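Local structure of uncharacterized protein (Bacteroides caccae, 3NO2) at residues Lys35-Asn40 / Tyr54-Lys59; Val161-Thr166 / Cys187-Asn192; Lys242-Val247 / Val256-Asp261. The protein is of unknown function but folds as a six-bladed beta-propeller and binds, in the crystal, a citrate probably taken from the crystallisation liquor. All coordinates share one frame; numbering follows the deposited sequence.

Interaction 1: Lys35-Asn40 / Tyr54-Lys59; sequences KGWECN and YSKGAK
W37 and Y54 meet through different first torsions: CG of W37 lies anti to its carbonyl carbon (chi1 -72°), whereas CG of Y54 is wedged between its backbone N and carbonyl carbon (chi1 61°). The two side chains then run side by side in the same sense, and the phenol covers one indole face in a face-to-face stack, the centroid of the six-membered W37 ring 3.6 Å from that of Y54. The planes diverge by 28°. Y54 has a second deposited conformer and some carbon pairs in this one are implausibly short, so the exact spacing is doubtful. G57 O lies 3.3 Å above the opposite face of the Y54 ring, and Y54 OH bonds to N70. K56 passes obliquely by the indole, its CG 4.0 Å from W37 CD1, before NZ makes a weak hydrogen bond to G36 O at 3.1 Å. The nearly straight bond from E38 N to Y54 O (3.1 Å) ties the loop before strand 41-44 to the turn that enters strand 57-61 of the same propeller blade. A water gives a proton to E38 OE1 at 2.7 Å and also bonds S55 OG. S12, N40 and a citrate, probably from the crystallisation liquor, meet E38 OE2, while Q80 holds OE1. The chemistry thus changes between adjacent residues: W37 stacks on Y54, whereas E38 shares its carboxylate oxygens among polar partners.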
loop_
_atom_site.group_PDB
_atom_site.type_symbol
_atom_site.label_atom_id
_atom_site.label_comp_id
_atom_site.label_asym_id
_atom_site.label_seq_id
_atom_site.Cartn_x
_atom_site.Cartn_y
_atom_site.Cartn_z
ATOM N N LYS A 35 -20.528 2.831 2.052
ATOM C CA LYS A 35 -20.587 4.113 1.396
ATOM C C LYS A 35 -19.659 5.097 2.028
ATOM O O LYS A 35 -19.670 5.353 3.241
ATOM C CB LYS A 35 -22.017 4.657 1.461
ATOM C CG LYS A 35 -22.213 5.939 0.670
ATOM C CD LYS A 35 -23.661 6.445 0.743
ATOM C CE LYS A 35 -23.848 7.768 -0.033
ATOM N NZ LYS A 35 -25.220 8.350 0.225
ATOM N N GLY A 36 -18.799 5.694 1.193
ATOM C CA GLY A 36 -17.825 6.657 1.674
ATOM C C GLY A 36 -16.484 6.044 2.071
ATOM O O GLY A 36 -15.523 6.786 2.375
ATOM N N TRP A 37 -16.395 4.716 2.097
ATOM C CA TRP A 37 -15.143 4.056 2.443
ATOM C C TRP A 37 -14.203 4.019 1.235
ATOM O O TRP A 37 -14.637 3.991 0.088
ATOM C CB TRP A 37 -15.410 2.639 2.970
ATOM C CG TRP A 37 -16.007 2.590 4.338
ATOM C CD1 TRP A 37 -16.609 3.634 5.014
ATOM C CD2 TRP A 37 -16.151 1.445 5.185
ATOM N NE1 TRP A 37 -17.083 3.213 6.212
ATOM C CE2 TRP A 37 -16.801 1.882 6.358
ATOM C CE3 TRP A 37 -15.742 0.109 5.111
ATOM C CZ2 TRP A 37 -17.086 1.012 7.427
ATOM C CZ3 TRP A 37 -16.031 -0.732 6.165
ATOM C CH2 TRP A 37 -16.682 -0.288 7.306
ATOM N N GLU A 38 -12.911 4.083 1.485
ATOM C CA GLU A 38 -11.894 4.007 0.464
ATOM C C GLU A 38 -10.781 3.165 1.034
ATOM O O GLU A 38 -10.198 3.566 2.058
ATOM C CB GLU A 38 -11.339 5.385 0.082
ATOM C CG GLU A 38 -10.313 5.345 -1.034
ATOM C CD GLU A 38 -9.502 6.583 -1.250
ATOM O OE1 GLU A 38 -9.402 7.464 -0.358
ATOM O OE2 GLU A 38 -8.859 6.651 -2.342
ATOM N N CYS A 39 -10.468 2.029 0.407
ATOM C CA CYS A 39 -9.433 1.113 0.869
ATOM C C CYS A 39 -8.205 1.162 -0.009
ATOM O O CYS A 39 -8.235 0.759 -1.173
ATOM C CB CYS A 39 -9.944 -0.318 0.937
ATOM S SG CYS A 39 -8.671 -1.496 1.408
ATOM N N ASN A 40 -7.124 1.713 0.562
ATOM C CA ASN A 40 -5.782 1.714 -0.055
ATOM C C ASN A 40 -4.757 0.863 0.653
ATOM O O ASN A 40 -3.612 0.870 0.220
ATOM C CB ASN A 40 -5.267 3.150 -0.207
ATOM C CG ASN A 40 -5.994 3.910 -1.311
ATOM O OD1 ASN A 40 -5.919 3.504 -2.507
ATOM N ND2 ASN A 40 -6.665 5.013 -0.967
ATOM N N TYR A 54 -9.944 1.958 5.636
ATOM C CA TYR A 54 -11.112 2.297 4.856
ATOM C C TYR A 54 -11.478 3.780 4.878
ATOM O O TYR A 54 -12.614 4.162 4.568
ATOM C CB TYR A 54 -12.290 1.401 5.214
ATOM C CG TYR A 54 -12.788 1.447 6.642
ATOM C CD1 TYR A 54 -13.780 2.330 7.008
ATOM C CD2 TYR A 54 -12.345 0.546 7.593
ATOM C CE1 TYR A 54 -14.284 2.365 8.299
ATOM C CE2 TYR A 54 -12.852 0.572 8.908
ATOM C CZ TYR A 54 -13.803 1.498 9.234
ATOM O OH TYR A 54 -14.351 1.542 10.497
ATOM N N SER A 55 -10.478 4.611 5.205
ATOM C CA SER A 55 -10.587 6.084 5.234
ATOM C C SER A 55 -11.270 6.573 6.478
ATOM O O SER A 55 -10.710 7.359 7.261
ATOM C CB SER A 55 -11.192 6.676 3.947
ATOM O OG SER A 55 -10.869 8.070 3.898
ATOM N N LYS A 56 -12.458 6.065 6.761
ATOM C CA LYS A 56 -13.145 6.397 8.014
ATOM C C LYS A 56 -12.581 5.643 9.205
ATOM O O LYS A 56 -12.926 5.967 10.349
ATOM C CB LYS A 56 -14.662 6.141 7.880
ATOM C CG LYS A 56 -15.339 6.962 6.788
ATOM C CD LYS A 56 -15.097 8.430 6.909
ATOM C CE LYS A 56 -15.974 9.264 5.973
ATOM N NZ LYS A 56 -15.792 8.961 4.572
ATOM N N GLY A 57 -11.645 4.728 9.006
ATOM C CA GLY A 57 -11.059 3.956 10.117
ATOM C C GLY A 57 -10.227 2.831 9.578
ATOM O O GLY A 57 -9.956 2.767 8.370
ATOM N N ALA A 58 -9.779 1.950 10.463
ATOM C CA ALA A 58 -9.101 0.692 10.114
ATOM C C ALA A 58 -9.632 -0.371 11.039
ATOM O O ALA A 58 -9.963 -0.077 12.210
ATOM C CB ALA A 58 -7.561 0.807 10.295
ATOM N N LYS A 59 -9.727 -1.579 10.544
ATOM C CA LYS A 59 -10.236 -2.664 11.363
ATOM C C LYS A 59 -9.568 -3.975 11.037
ATOM O O LYS A 59 -9.006 -4.146 9.933
ATOM C CB LYS A 59 -11.717 -2.799 11.307
ATOM C CG LYS A 59 -12.284 -3.269 9.987
ATOM C CD LYS A 59 -13.799 -3.497 10.057
ATOM C CE LYS A 59 -14.573 -2.182 10.265
ATOM N NZ LYS A 59 -16.013 -2.433 10.496
HETATM O O HOH W 1 -11.220 8.700 1.260
#

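Interaction 2: Val161-Thr166 / Cys187-Asn192; sequences VKLSGT and CFVQLN
V161 faces L191 and L163 faces V189 across two chain segments that run 171° apart, yet the backbones are too distant for sheet pairing, with L163 CA 8.3 Å from V189 CA and V161 CA 9.3 Å from L191 CA. No hydrogen bond crosses, and the side chains alone make the contact. Those of V161 and L191 pass alongside one another, pointing opposite ways, CG1 of V161 coming to 3.9 Å from CD1 of L191. In the conformer described, that CG1 stands between the backbone N and the carbonyl carbon (chi1 57°). V161 has a second deposited conformer, so this touch may not hold in every molecule. L163 sends the CD2 branch of its fork across the gap, where it lies 4.0 Å from CG2 of V189 and 4.3 Å from CD2 of L191, one methyl thus meeting both residues. Farther along, S164 OG approaches C187 SG to 4.1 Å, a van der Waals neighbourhood that again involves a residue with two conformers. Strand 157-162 closes one propeller blade, and strand 187-191 is the third strand of the next, so these methyls pack blade against blade. V180 of strand 178-181 touches L163, V189 and L191, and V148 of strand 147-151, in the same blade as V161, touches V161 and L163. Among V161, L163, V189 and L191 the chemistry is wholly aliphatic, which implies cohesion by dispersion and the hydrophobic effect.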
loop_
_atom_site.group_PDB
_atom_site.type_symbol
_atom_site.label_atom_id
_atom_site.label_comp_id
_atom_site.label_asym_id
_atom_site.label_seq_id
_atom_site.Cartn_x
_atom_site.Cartn_y
_atom_site.Cartn_z
ATOM N N VAL A 161 13.465 13.240 1.037
ATOM C CA VAL A 161 13.936 13.206 -0.324
ATOM C C VAL A 161 12.802 13.580 -1.259
ATOM O O VAL A 161 11.633 13.250 -1.040
ATOM C CB VAL A 161 14.537 11.839 -0.688
ATOM C CG1 VAL A 161 13.530 10.736 -0.457
ATOM C CG2 VAL A 161 15.101 11.831 -2.124
ATOM N N LYS A 162 13.156 14.336 -2.276
ATOM C CA LYS A 162 12.221 14.762 -3.296
ATOM C C LYS A 162 12.144 13.709 -4.411
ATOM O O LYS A 162 13.182 13.266 -4.936
ATOM C CB LYS A 162 12.642 16.119 -3.897
ATOM C CG LYS A 162 12.569 17.285 -2.946
ATOM C CD LYS A 162 11.112 17.624 -2.619
ATOM C CE LYS A 162 10.941 18.744 -1.575
ATOM N NZ LYS A 162 9.485 18.850 -1.269
ATOM N N LEU A 163 10.930 13.314 -4.767
ATOM C CA LEU A 163 10.673 12.342 -5.817
ATOM C C LEU A 163 9.866 12.999 -6.923
ATOM O O LEU A 163 10.072 14.177 -7.207
ATOM C CB LEU A 163 9.953 11.160 -5.154
ATOM C CG LEU A 163 10.792 10.448 -4.095
ATOM C CD1 LEU A 163 9.988 9.256 -3.547
ATOM C CD2 LEU A 163 12.156 10.017 -4.617
ATOM N N SER A 164 8.914 12.289 -7.480
ATOM C CA SER A 164 8.065 12.828 -8.521
ATOM C C SER A 164 6.728 12.182 -8.351
ATOM O O SER A 164 6.570 11.227 -7.582
ATOM C CB SER A 164 8.633 12.508 -9.881
ATOM O OG SER A 164 8.630 11.093 -10.156
ATOM N N GLY A 165 5.747 12.719 -9.049
ATOM C CA GLY A 165 4.432 12.171 -9.003
ATOM C C GLY A 165 3.762 12.292 -7.656
ATOM O O GLY A 165 3.817 13.326 -6.988
ATOM N N THR A 166 3.082 11.211 -7.264
ATOM C CA THR A 166 2.284 11.142 -6.061
ATOM C C THR A 166 2.677 9.879 -5.299
ATOM O O THR A 166 2.022 8.820 -5.395
ATOM C CB THR A 166 0.773 11.188 -6.388
ATOM O OG1 THR A 166 0.450 10.309 -7.486
ATOM C CG2 THR A 166 0.369 12.606 -6.776
ATOM N N CYS A 187 5.944 5.308 -12.375
ATOM C CA CYS A 187 7.241 4.751 -12.107
ATOM C C CYS A 187 7.387 4.420 -10.626
ATOM O O CYS A 187 6.558 4.775 -9.774
ATOM C CB CYS A 187 8.366 5.743 -12.505
ATOM S SG CYS A 187 8.466 7.223 -11.474
ATOM N N PHE A 188 8.456 3.718 -10.314
ATOM C CA PHE A 188 8.927 3.619 -8.955
ATOM C C PHE A 188 10.416 3.852 -8.878
ATOM O O PHE A 188 11.112 3.797 -9.926
ATOM C CB PHE A 188 8.529 2.282 -8.314
ATOM C CG PHE A 188 9.106 1.049 -8.939
ATOM C CD1 PHE A 188 10.297 0.507 -8.468
ATOM C CD2 PHE A 188 8.400 0.362 -9.899
ATOM C CE1 PHE A 188 10.766 -0.690 -8.983
ATOM C CE2 PHE A 188 8.882 -0.836 -10.409
ATOM C CZ PHE A 188 10.044 -1.338 -9.953
ATOM N N VAL A 189 10.924 4.137 -7.704
ATOM C CA VAL A 189 12.358 4.368 -7.526
ATOM C C VAL A 189 12.893 3.435 -6.450
ATOM O O VAL A 189 12.140 2.934 -5.616
ATOM C CB VAL A 189 12.688 5.819 -7.158
ATOM C CG1 VAL A 189 12.263 6.765 -8.291
ATOM C CG2 VAL A 189 12.018 6.187 -5.807
ATOM N N GLN A 190 14.201 3.171 -6.512
ATOM C CA GLN A 190 14.915 2.506 -5.456
ATOM C C GLN A 190 15.770 3.547 -4.734
ATOM O O GLN A 190 16.533 4.267 -5.415
ATOM C CB GLN A 190 15.763 1.380 -6.051
ATOM C CG GLN A 190 16.554 0.603 -5.014
ATOM C CD GLN A 190 17.315 -0.574 -5.616
ATOM O OE1 GLN A 190 16.917 -1.111 -6.644
ATOM N NE2 GLN A 190 18.407 -0.986 -4.958
ATOM N N LEU A 191 15.639 3.602 -3.419
ATOM C CA LEU A 191 16.399 4.511 -2.563
ATOM C C LEU A 191 17.436 3.756 -1.752
ATOM O O LEU A 191 17.119 2.760 -1.109
ATOM C CB LEU A 191 15.501 5.224 -1.558
ATOM C CG LEU A 191 14.440 6.131 -2.131
ATOM C CD1 LEU A 191 13.716 6.865 -0.961
ATOM C CD2 LEU A 191 15.020 7.110 -3.117
ATOM N N ASN A 192 18.668 4.264 -1.766
ATOM C CA ASN A 192 19.778 3.648 -1.023
ATOM C C ASN A 192 19.571 3.914 0.443
ATOM O O ASN A 192 19.248 5.056 0.836
ATOM C CB ASN A 192 21.139 4.206 -1.475
ATOM C CG ASN A 192 22.340 3.576 -0.727
ATOM O OD1 ASN A 192 22.843 4.144 0.238
ATOM N ND2 ASN A 192 22.792 2.409 -1.188
#

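Interaction 3: Lys242-Val247 / Val256-Asp261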
loop_
_atom_site.group_PDB
_atom_site.type_symbol
_atom_site.label_atom_id
_atom_site.label_comp_id
_atom_site.label_asym_id
_atom_site.label_seq_id
_atom_site.Cartn_x
_atom_site.Cartn_y
_atom_site.Cartn_z
ATOM N N LYS A 242 -7.003 -3.373 -22.477
ATOM C CA LYS A 242 -6.851 -4.524 -21.541
ATOM C C LYS A 242 -5.471 -4.415 -20.890
ATOM O O LYS A 242 -4.495 -5.107 -21.228
ATOM C CB LYS A 242 -7.055 -5.862 -22.251
ATOM C CG LYS A 242 -8.473 -6.000 -22.813
ATOM C CD LYS A 242 -8.573 -7.180 -23.762
ATOM C CE LYS A 242 -9.888 -7.146 -24.552
ATOM N NZ LYS A 242 -11.032 -7.297 -23.634
ATOM N N HIS A 243 -5.429 -3.495 -19.921
ATOM C CA HIS A 243 -4.250 -3.240 -19.122
ATOM C C HIS A 243 -4.412 -3.922 -17.774
ATOM O O HIS A 243 -5.450 -3.786 -17.143
ATOM C CB HIS A 243 -4.091 -1.749 -18.902
ATOM C CG HIS A 243 -3.978 -0.993 -20.181
ATOM N ND1 HIS A 243 -2.849 -1.052 -20.953
ATOM C CD2 HIS A 243 -4.874 -0.229 -20.850
ATOM C CE1 HIS A 243 -3.035 -0.317 -22.043
ATOM N NE2 HIS A 243 -4.248 0.193 -21.998
ATOM N N PRO A 244 -3.439 -4.731 -17.378
ATOM C CA PRO A 244 -3.622 -5.505 -16.156
ATOM C C PRO A 244 -3.762 -4.660 -14.898
ATOM O O PRO A 244 -3.082 -3.639 -14.715
ATOM C CB PRO A 244 -2.354 -6.351 -16.072
ATOM C CG PRO A 244 -1.328 -5.596 -16.878
ATOM C CD PRO A 244 -2.119 -4.973 -18.002
ATOM N N GLN A 245 -4.663 -5.104 -14.032
ATOM C CA GLN A 245 -4.815 -4.517 -12.729
ATOM C C GLN A 245 -3.635 -4.783 -11.815
ATOM O O GLN A 245 -3.311 -3.977 -10.913
ATOM C CB GLN A 245 -6.079 -4.999 -12.036
ATOM C CG GLN A 245 -7.406 -4.574 -12.634
ATOM C CD GLN A 245 -7.694 -5.156 -13.996
ATOM O OE1 GLN A 245 -7.463 -6.359 -14.201
ATOM N NE2 GLN A 245 -8.173 -4.334 -14.942
ATOM N N LEU A 246 -2.972 -5.901 -12.008
ATOM C CA LEU A 246 -1.956 -6.408 -11.115
ATOM C C LEU A 246 -0.993 -7.228 -11.975
ATOM O O LEU A 246 -1.423 -8.026 -12.797
ATOM C CB LEU A 246 -2.588 -7.273 -10.019
ATOM C CG LEU A 246 -1.626 -7.998 -9.116
ATOM C CD1 LEU A 246 -0.838 -6.997 -8.265
ATOM C CD2 LEU A 246 -2.359 -9.038 -8.212
ATOM N N VAL A 247 0.317 -6.980 -11.827
ATOM C CA VAL A 247 1.343 -7.797 -12.473
ATOM C C VAL A 247 2.326 -8.309 -11.463
ATOM O O VAL A 247 2.578 -7.681 -10.416
ATOM C CB VAL A 247 2.101 -7.035 -13.597
ATOM C CG1 VAL A 247 1.143 -6.608 -14.716
ATOM C CG2 VAL A 247 2.886 -5.838 -13.066
ATOM N N VAL A 256 5.453 -11.931 -15.734
ATOM C CA VAL A 256 5.349 -13.379 -15.720
ATOM C C VAL A 256 3.966 -13.887 -15.358
ATOM O O VAL A 256 3.652 -15.070 -15.562
ATOM C CB VAL A 256 6.440 -14.057 -14.834
ATOM C CG1 VAL A 256 7.848 -13.740 -15.410
ATOM C CG2 VAL A 256 6.291 -13.634 -13.388
ATOM N N TRP A 257 3.139 -13.024 -14.784
ATOM C CA TRP A 257 1.792 -13.371 -14.339
ATOM C C TRP A 257 0.999 -12.066 -14.177
ATOM O O TRP A 257 1.603 -11.037 -13.850
ATOM C CB TRP A 257 1.830 -14.185 -13.036
ATOM C CG TRP A 257 0.489 -14.471 -12.424
ATOM C CD1 TRP A 257 -0.290 -15.568 -12.625
ATOM C CD2 TRP A 257 -0.238 -13.638 -11.499
ATOM N NE1 TRP A 257 -1.449 -15.469 -11.921
ATOM C CE2 TRP A 257 -1.434 -14.306 -11.188
ATOM C CE3 TRP A 257 0.020 -12.411 -10.890
ATOM C CZ2 TRP A 257 -2.360 -13.792 -10.313
ATOM C CZ3 TRP A 257 -0.890 -11.909 -10.008
ATOM C CH2 TRP A 257 -2.084 -12.586 -9.727
ATOM N N GLN A 258 -0.303 -12.087 -14.446
ATOM C CA GLN A 258 -1.092 -10.894 -14.282
ATOM C C GLN A 258 -2.554 -11.192 -14.084
ATOM O O GLN A 258 -3.037 -12.250 -14.498
ATOM C CB GLN A 258 -0.935 -9.967 -15.508
ATOM C CG GLN A 258 -1.494 -10.556 -16.826
ATOM C CD GLN A 258 -1.103 -9.704 -17.985
ATOM O OE1 GLN A 258 -1.815 -8.744 -18.361
ATOM N NE2 GLN A 258 0.051 -10.040 -18.610
ATOM N N LEU A 259 -3.249 -10.228 -13.478
ATOM C CA LEU A 259 -4.708 -10.135 -13.507
ATOM C C LEU A 259 -5.083 -9.052 -14.492
ATOM O O LEU A 259 -4.526 -7.931 -14.409
ATOM C CB LEU A 259 -5.270 -9.735 -12.124
ATOM C CG LEU A 259 -4.975 -10.699 -10.990
ATOM C CD1 LEU A 259 -5.618 -10.187 -9.696
ATOM C CD2 LEU A 259 -5.417 -12.156 -11.301
ATOM N N ASN A 260 -5.949 -9.364 -15.441
ATOM C CA ASN A 260 -6.267 -8.462 -16.534
ATOM C C ASN A 260 -7.719 -8.700 -16.951
ATOM O O ASN A 260 -8.011 -9.385 -17.949
ATOM C CB ASN A 260 -5.297 -8.687 -17.711
ATOM C CG ASN A 260 -5.379 -7.598 -18.761
ATOM O OD1 ASN A 260 -6.272 -6.744 -18.740
ATOM N ND2 ASN A 260 -4.412 -7.588 -19.669
ATOM N N ASP A 261 -8.643 -8.131 -16.192
ATOM C CA ASP A 261 -10.078 -8.280 -16.441
ATOM C C ASP A 261 -10.767 -7.228 -15.571
ATOM O O ASP A 261 -10.925 -7.394 -14.385
ATOM C CB ASP A 261 -10.539 -9.680 -16.125
ATOM C CG ASP A 261 -11.970 -9.929 -16.583
ATOM O OD1 ASP A 261 -12.741 -8.952 -16.583
ATOM O OD2 ASP A 261 -12.333 -11.088 -16.888
HETATM O O HOH W 2 -8.189 -4.847 -17.947
#
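Q245 and L246 are set together against the single residue L259 in a classic beta bulge, at the open end of the antiparallel hairpin formed by strands 246-249 and 255-259, the last two strands of a propeller blade. L259 N donates to L246 O at 2.9 Å, with an N-H...O angle of 154°, whereas the bulge partner, Q245 N to L259 O, also 2.9 Å, is weak at 122°. Beyond this pairing, V247 and Q258 form a non-hydrogen-bonded pair. On the sheet face that carries L246 and L259, these leucines lie side by side, CD2 of L246 being 3.8 Å from CD1 of L259. The same CD2 touches the edge of the W257 indole in its plane, 3.7 Å from CZ3.

Past the bulge, side chains replace backbone pairing. Q245 OE1 accepts D261 N at 2.9 Å through an almost straight bond (167°). N260 ND2 donates to K242 O at 2.9 Å, rising well above that carbonyl's plane although the acceptor lies near the plane of the N260 amide. Its second bond goes to Q258 OE1 at 3.1 Å, and this oxygen in turn rests 3.4 Å from P244 CB.

In the next shell, backbone bonds from Q245 to N230 and from V247 to I228 attach the hairpin to strand 226-231, and N230 ND2 also holds P244 O. K22 and K25 make cation-pi contacts with W257. The turn after the hairpin is fixed by D261, whose OD1 accepts the backbone N atoms of both V263 and K264.

In the fold
The three contacts do not touch one another; interactions 1 and 2 lie on opposite sides of the chain's centre. All are partly buried, but interaction 2 has no exposed residue among those touching, whereas interaction 1 includes G36 and K56 and interaction 3 includes K242. Interaction 3 joins neighbouring strands of one blade; interaction 2 packs two different blades together, while interaction 1 sets the connection between blades against the blade it enters. Chemistry follows place: backbone and amide bonds in the peripheral hairpin, methyl packing between sheets, and an aromatic stack beside polar groups near citrate. Buried area falls from 458 Å² in interaction 3 to 366 Å² in interaction 1 and 181 Å² in interaction 2.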